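Local coordinates for AbiEi antitoxin C-terminal domain-containing protein (Mycobacterium tuberculosis, PDB 1ZEL), which is of unknown function but probably binds DNA through a winged-helix domain and carries a region related to the AbiEi antitoxin C-terminal domain, at residues V145-N150 against L187-T192; V32-D37 against L94-N99. All coordinates share one frame; numbering follows the deposited sequence.

Interaction 1 (V145-N150 against L187-T192); sequences VRIPWN and LVQIAT. With FMT (formic acid), chain E.
Ile-147 and Gln-189 mark the closest backbone approach, their CA atoms 7.4 Å apart, where the irregular chain leaving strand 142-145 runs past helix 183-192. No hydrogen bond links 145-150 to 187-192; side chains of the loop pack on the side chains and backbone of the helix. In Ile-147, chi2 of 172° extends CD1 away from the main chain, and this methyl lies between Gln-189 and Thr-192, three residues apart on the helix, 3.7 Å from Gln-189 CA and 4.0 Å from Thr-192 CB. The Ile-147 and Gln-189 side chains cross at about a right angle. Val-145 packs on the amide end of Gln-189, its CG1 3.9 Å from CD and its CG2 against CG. The polar atoms of that buried amide are satisfied elsewhere, OE1 by the backbone N of Gly-106 and NE2 by Ser-196 OG, which fixes the amide while its aliphatic part serves the packing. Trp-149 offers the helix its ring edge, with CZ2 3.7 Å from Val-188 CG1 and Val-188 CB in the ring plane. One face of the same indole is covered from within its own segment, Ile-147 CG2 standing 3.7 Å above the ring centre, a CH-pi arrangement across the inverse gamma turn centred on Pro-148. Trp-149 NE1 is hydrogen-bonded to Leu-222 O. On the helix, Thr-192 OG1 donates to Val-188 O over 2.8 Å, and Thr-192 N meets that oxygen from the opposite face. Arg-146 binds a formic acid molecule, probably from the crystallisation liquor, through NE and NH2. The loop after strand 142-145 thus packs on helix 183-192 in a buried contact within the AbiEi antitoxin C-terminal family region.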
loop_
_atom_site.group_PDB
_atom_site.type_symbol
_atom_site.label_atom_id
_atom_site.label_comp_id
_atom_site.label_asym_id
_atom_site.label_seq_id
_atom_site.Cartn_x
_atom_site.Cartn_y
_atom_site.Cartn_z
ATOM N N VAL A 145 -2.546 -8.084 3.356
ATOM C CA VAL A 145 -2.764 -9.230 2.500
ATOM C C VAL A 145 -1.567 -10.135 2.723
ATOM O O VAL A 145 -0.437 -9.667 2.874
ATOM C CB VAL A 145 -3.001 -8.833 1.005
ATOM C CG1 VAL A 145 -1.732 -8.331 0.348
ATOM C CG2 VAL A 145 -3.574 -10.031 0.228
ATOM N N ARG A 146 -1.827 -11.427 2.830
ATOM C CA ARG A 146 -0.820 -12.343 3.343
ATOM C C ARG A 146 -0.558 -13.527 2.414
ATOM O O ARG A 146 -0.742 -14.685 2.800
ATOM C CB ARG A 146 -1.248 -12.855 4.720
ATOM C CG ARG A 146 -1.153 -11.821 5.820
ATOM C CD ARG A 146 0.110 -11.987 6.628
ATOM N NE ARG A 146 0.009 -11.274 7.900
ATOM C CZ ARG A 146 1.063 -10.896 8.610
ATOM N NH1 ARG A 146 2.273 -11.190 8.162
ATOM N NH2 ARG A 146 0.908 -10.218 9.746
ATOM N N ILE A 147 -0.108 -13.235 1.208
ATOM C CA ILE A 147 0.276 -14.262 0.244
ATOM C C ILE A 147 1.711 -14.653 0.568
ATOM O O ILE A 147 2.559 -13.771 0.717
ATOM C CB ILE A 147 0.124 -13.688 -1.173
ATOM C CG1 ILE A 147 -1.349 -13.333 -1.401
ATOM C CG2 ILE A 147 0.659 -14.649 -2.257
ATOM C CD1 ILE A 147 -1.601 -12.607 -2.665
ATOM N N PRO A 148 1.990 -15.971 0.723
ATOM C CA PRO A 148 3.300 -16.379 1.230
ATOM C C PRO A 148 4.438 -16.327 0.220
ATOM O O PRO A 148 5.205 -17.292 0.096
ATOM C CB PRO A 148 3.054 -17.824 1.702
ATOM C CG PRO A 148 2.006 -18.314 0.792
ATOM C CD PRO A 148 1.113 -17.143 0.492
ATOM N N TRP A 149 4.561 -15.205 -0.491
ATOM C CA TRP A 149 5.769 -14.941 -1.252
ATOM C C TRP A 149 7.040 -14.963 -0.370
ATOM O O TRP A 149 7.013 -14.574 0.818
ATOM C CB TRP A 149 5.673 -13.580 -1.935
ATOM C CG TRP A 149 4.687 -13.549 -3.063
ATOM C CD1 TRP A 149 4.579 -14.462 -4.066
ATOM C CD2 TRP A 149 3.700 -12.543 -3.319
ATOM N NE1 TRP A 149 3.583 -14.089 -4.944
ATOM C CE2 TRP A 149 3.028 -12.911 -4.509
ATOM C CE3 TRP A 149 3.326 -11.355 -2.672
ATOM C CZ2 TRP A 149 1.989 -12.145 -5.053
ATOM C CZ3 TRP A 149 2.301 -10.593 -3.217
ATOM C CH2 TRP A 149 1.639 -10.995 -4.392
ATOM N N ASN A 150 8.136 -15.416 -0.996
ATOM C CA ASN A 150 9.505 -15.310 -0.463
ATOM C C ASN A 150 9.907 -13.843 -0.197
ATOM O O ASN A 150 10.196 -13.060 -1.128
ATOM C CB ASN A 150 10.501 -16.003 -1.416
ATOM C CG ASN A 150 11.943 -15.906 -0.935
ATOM O OD1 ASN A 150 12.202 -15.468 0.184
ATOM N ND2 ASN A 150 12.883 -16.318 -1.780
ATOM N N LEU A 187 -1.116 -7.910 -9.845
ATOM C CA LEU A 187 -2.040 -8.725 -10.613
ATOM C C LEU A 187 -2.181 -10.075 -9.912
ATOM O O LEU A 187 -3.292 -10.613 -9.778
ATOM C CB LEU A 187 -1.545 -8.911 -12.050
ATOM C CG LEU A 187 -2.517 -9.531 -13.058
ATOM C CD1 LEU A 187 -2.251 -8.988 -14.475
ATOM C CD2 LEU A 187 -2.394 -11.087 -13.015
ATOM N N VAL A 188 -1.062 -10.646 -9.480
ATOM C CA VAL A 188 -1.138 -11.944 -8.800
ATOM C C VAL A 188 -1.916 -11.829 -7.484
ATOM O O VAL A 188 -2.681 -12.722 -7.128
ATOM C CB VAL A 188 0.235 -12.576 -8.599
ATOM C CG1 VAL A 188 0.114 -13.833 -7.744
ATOM C CG2 VAL A 188 0.842 -12.916 -9.992
ATOM N N GLN A 189 -1.749 -10.715 -6.790
ATOM C CA GLN A 189 -2.466 -10.509 -5.537
ATOM C C GLN A 189 -3.965 -10.551 -5.777
ATOM O O GLN A 189 -4.698 -11.272 -5.104
ATOM C CB GLN A 189 -2.107 -9.157 -4.914
ATOM C CG GLN A 189 -2.865 -8.912 -3.596
ATOM C CD GLN A 189 -2.988 -7.454 -3.251
ATOM O OE1 GLN A 189 -2.098 -6.669 -3.533
ATOM N NE2 GLN A 189 -4.095 -7.082 -2.615
ATOM N N ILE A 190 -4.427 -9.757 -6.740
ATOM C CA ILE A 190 -5.864 -9.616 -6.917
ATOM C C ILE A 190 -6.487 -10.865 -7.602
ATOM O O ILE A 190 -7.674 -11.140 -7.432
ATOM C CB ILE A 190 -6.165 -8.304 -7.662
ATOM C CG1 ILE A 190 -5.653 -8.369 -9.094
ATOM C CG2 ILE A 190 -5.436 -7.130 -6.966
ATOM C CD1 ILE A 190 -6.040 -7.125 -9.925
ATOM N N ALA A 191 -5.691 -11.610 -8.370
ATOM C CA ALA A 191 -6.151 -12.910 -8.907
ATOM C C ALA A 191 -6.221 -13.958 -7.784
ATOM O O ALA A 191 -7.175 -14.752 -7.706
ATOM C CB ALA A 191 -5.204 -13.395 -10.022
ATOM N N THR A 192 -5.219 -13.963 -6.915
ATOM C CA THR A 192 -5.164 -14.951 -5.831
ATOM C C THR A 192 -6.283 -14.732 -4.830
ATOM O O THR A 192 -6.959 -15.708 -4.412
ATOM C CB THR A 192 -3.785 -14.938 -5.118
ATOM O OG1 THR A 192 -2.770 -15.271 -6.063
ATOM C CG2 THR A 192 -3.735 -15.932 -3.951
HETATM C C FMT E . -2.419 -9.265 9.820
HETATM O O1 FMT E . -1.743 -9.203 10.856
HETATM O O2 FMT E . -2.347 -10.177 8.980
#

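Interaction 2 (V32-D37 against L94-N99); sequences VVTKED and LARDQN
A helix N-cap and a salt bridge meet where residues 94-96 pack beside strand 33-34, an edge strand of the small antiparallel sheet that also holds strands 72-75 and 64-66, consistent with the wing sheet of a winged-helix domain. Glu-36 and Arg-96 carry the polar half, approaching tip to tip. The guanidinium grips the carboxylate end-on: Arg-96 NH1 lies 2.8 Å from Glu-36 OE1 and NH2 2.9 Å from OE2, each oxygen accepting on its syn lone pair. The grip is not flat, since the two planes are 29° apart and both oxygens are tilted from the guanidinium plane. The bonds are also bent, with N-H...O angles of 142° and 144°. Arg-96 reaches this position by folding, its chain bent at both chi2 and chi3, and its end comes nearer to segment 32-37 than its first bond suggests. Its NH1 also passes 3.8 Å from Thr-34 CB and makes a weak hydrogen bond to Gly-71 O. Thr-34 is the N-cap of helix 35-44, its OG1 accepting from Asp-37 N at 3.1 Å, while its CG2 faces Ala-95, 4.1 Å from the carbonyl O. The apolar half is small: Val-32 CG1 meets Ala-95 CB at 3.6 Å, with the closest CA pair, 6.7 Å, in these same residues. Asp-97 OD1 takes Asn-99 N in an Asx turn. Two bonds spread over both carboxylate oxygens should fix the rotation of the Glu-36 carboxylate, and the pairing of opposite charges probably favours its ionised form, although solvent at this exposed site would weaken the electrostatic gain.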
loop_
_atom_site.group_PDB
_atom_site.type_symbol
_atom_site.label_atom_id
_atom_site.label_comp_id
_atom_site.label_asym_id
_atom_site.label_seq_id
_atom_site.Cartn_x
_atom_site.Cartn_y
_atom_site.Cartn_z
ATOM N N VAL A 32 9.010 11.759 10.906
ATOM C CA VAL A 32 8.379 11.256 12.111
ATOM C C VAL A 32 9.306 11.645 13.262
ATOM O O VAL A 32 10.525 11.604 13.102
ATOM C CB VAL A 32 8.306 9.720 12.061
ATOM C CG1 VAL A 32 7.947 9.155 13.406
ATOM C CG2 VAL A 32 7.330 9.245 10.981
ATOM N N VAL A 33 8.717 12.025 14.397
ATOM C CA VAL A 33 9.470 12.319 15.610
ATOM C C VAL A 33 9.376 11.135 16.562
ATOM O O VAL A 33 8.287 10.821 17.025
ATOM C CB VAL A 33 8.875 13.579 16.338
ATOM C CG1 VAL A 33 9.662 13.885 17.604
ATOM C CG2 VAL A 33 8.916 14.804 15.411
ATOM N N THR A 34 10.500 10.508 16.893
ATOM C CA THR A 34 10.491 9.446 17.893
ATOM C C THR A 34 10.614 10.050 19.288
ATOM O O THR A 34 11.075 11.187 19.445
ATOM C CB THR A 34 11.615 8.409 17.664
ATOM O OG1 THR A 34 12.885 9.014 17.904
ATOM C CG2 THR A 34 11.599 7.910 16.233
ATOM N N LYS A 35 10.230 9.285 20.308
ATOM C CA LYS A 35 10.393 9.734 21.674
ATOM C C LYS A 35 11.862 10.051 22.001
ATOM O O LYS A 35 12.149 11.010 22.725
ATOM C CB LYS A 35 9.847 8.702 22.669
ATOM C CG LYS A 35 9.965 9.212 24.097
ATOM C CD LYS A 35 9.210 8.361 25.062
ATOM C CE LYS A 35 9.445 8.838 26.471
ATOM N NZ LYS A 35 8.772 7.875 27.371
ATOM N N GLU A 36 12.779 9.268 21.420
ATOM C CA GLU A 36 14.207 9.435 21.647
ATOM C C GLU A 36 14.711 10.719 21.021
ATOM O O GLU A 36 15.586 11.381 21.580
ATOM C CB GLU A 36 14.977 8.254 21.056
ATOM C CG GLU A 36 14.713 6.895 21.736
ATOM C CD GLU A 36 13.496 6.124 21.171
ATOM O OE1 GLU A 36 12.658 6.701 20.451
ATOM O OE2 GLU A 36 13.379 4.919 21.459
ATOM N N ASP A 37 14.189 11.050 19.837
ATOM C CA ASP A 37 14.535 12.277 19.136
ATOM C C ASP A 37 14.055 13.476 19.954
ATOM O O ASP A 37 14.782 14.456 20.149
ATOM C CB ASP A 37 13.891 12.262 17.726
ATOM C CG ASP A 37 14.181 13.531 16.896
ATOM O OD1 ASP A 37 15.142 14.268 17.206
ATOM O OD2 ASP A 37 13.442 13.792 15.906
ATOM N N LEU A 94 8.275 2.370 10.203
ATOM C CA LEU A 94 9.691 2.385 9.774
ATOM C C LEU A 94 10.591 3.175 10.723
ATOM O O LEU A 94 11.797 2.872 10.866
ATOM C CB LEU A 94 9.821 2.975 8.375
ATOM C CG LEU A 94 9.258 2.088 7.280
ATOM C CD1 LEU A 94 9.100 2.908 5.994
ATOM C CD2 LEU A 94 10.138 0.868 7.079
ATOM N N ALA A 95 10.004 4.185 11.370
ATOM C CA ALA A 95 10.732 5.009 12.348
ATOM C C ALA A 95 11.188 4.192 13.545
ATOM O O ALA A 95 12.261 4.443 14.101
ATOM C CB ALA A 95 9.871 6.170 12.799
ATOM N N ARG A 96 10.368 3.229 13.957
ATOM C CA ARG A 96 10.718 2.295 15.031
ATOM C C ARG A 96 11.468 1.052 14.551
ATOM O O ARG A 96 12.331 0.526 15.269
ATOM C CB ARG A 96 9.461 1.804 15.738
ATOM C CG ARG A 96 8.618 2.855 16.433
ATOM C CD ARG A 96 9.413 3.790 17.306
ATOM N NE ARG A 96 10.120 3.140 18.413
ATOM C CZ ARG A 96 10.717 3.833 19.367
ATOM N NH1 ARG A 96 10.637 5.161 19.367
ATOM N NH2 ARG A 96 11.355 3.208 20.337
ATOM N N ASP A 97 11.116 0.564 13.358
ATOM C CA ASP A 97 11.679 -0.672 12.815
ATOM C C ASP A 97 11.974 -0.486 11.342
ATOM O O ASP A 97 11.065 -0.583 10.510
ATOM C CB ASP A 97 10.692 -1.837 13.004
ATOM C CG ASP A 97 11.281 -3.195 12.596
ATOM O OD1 ASP A 97 12.441 -3.238 12.153
ATOM O OD2 ASP A 97 10.568 -4.219 12.694
ATOM N N GLN A 98 13.243 -0.227 11.018
ATOM C CA GLN A 98 13.664 -0.062 9.622
ATOM C C GLN A 98 13.435 -1.344 8.790
ATOM O O GLN A 98 13.371 -1.281 7.567
ATOM C CB GLN A 98 15.120 0.431 9.530
ATOM N N ASN A 99 13.270 -2.480 9.469
ATOM C CA ASN A 99 13.035 -3.774 8.820
ATOM C C ASN A 99 11.577 -4.221 8.910
ATOM O O ASN A 99 11.293 -5.426 8.937
ATOM C CB ASN A 99 13.931 -4.871 9.447
ATOM C CG ASN A 99 15.403 -4.497 9.472
ATOM O OD1 ASN A 99 16.078 -4.649 10.503
ATOM N ND2 ASN A 99 15.912 -4.004 8.346
#

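How the interactions relate
Burial separates the two contacts. The centre of interaction 1 is about 13 Å from the centre of the chain, and five of its six touching residues are buried; that of interaction 2 is about 20 Å from it, with none buried. Their chemistry follows: methyl groups, an indole edge and an aliphatic glutamine chain do the work in interaction 1, with no hydrogen bond across it, whereas interaction 2 combines one valine-alanine contact with a bidentate salt bridge. The surface buried between the segments is similar, 246 and 213 Å². They share no secondary-structure element and their centres stand about 28 Å apart, although Lys-132 accepts from Arg-146 NH1 through its backbone O, and its NZ makes a long, weak ion pair with Asp-97 OD2.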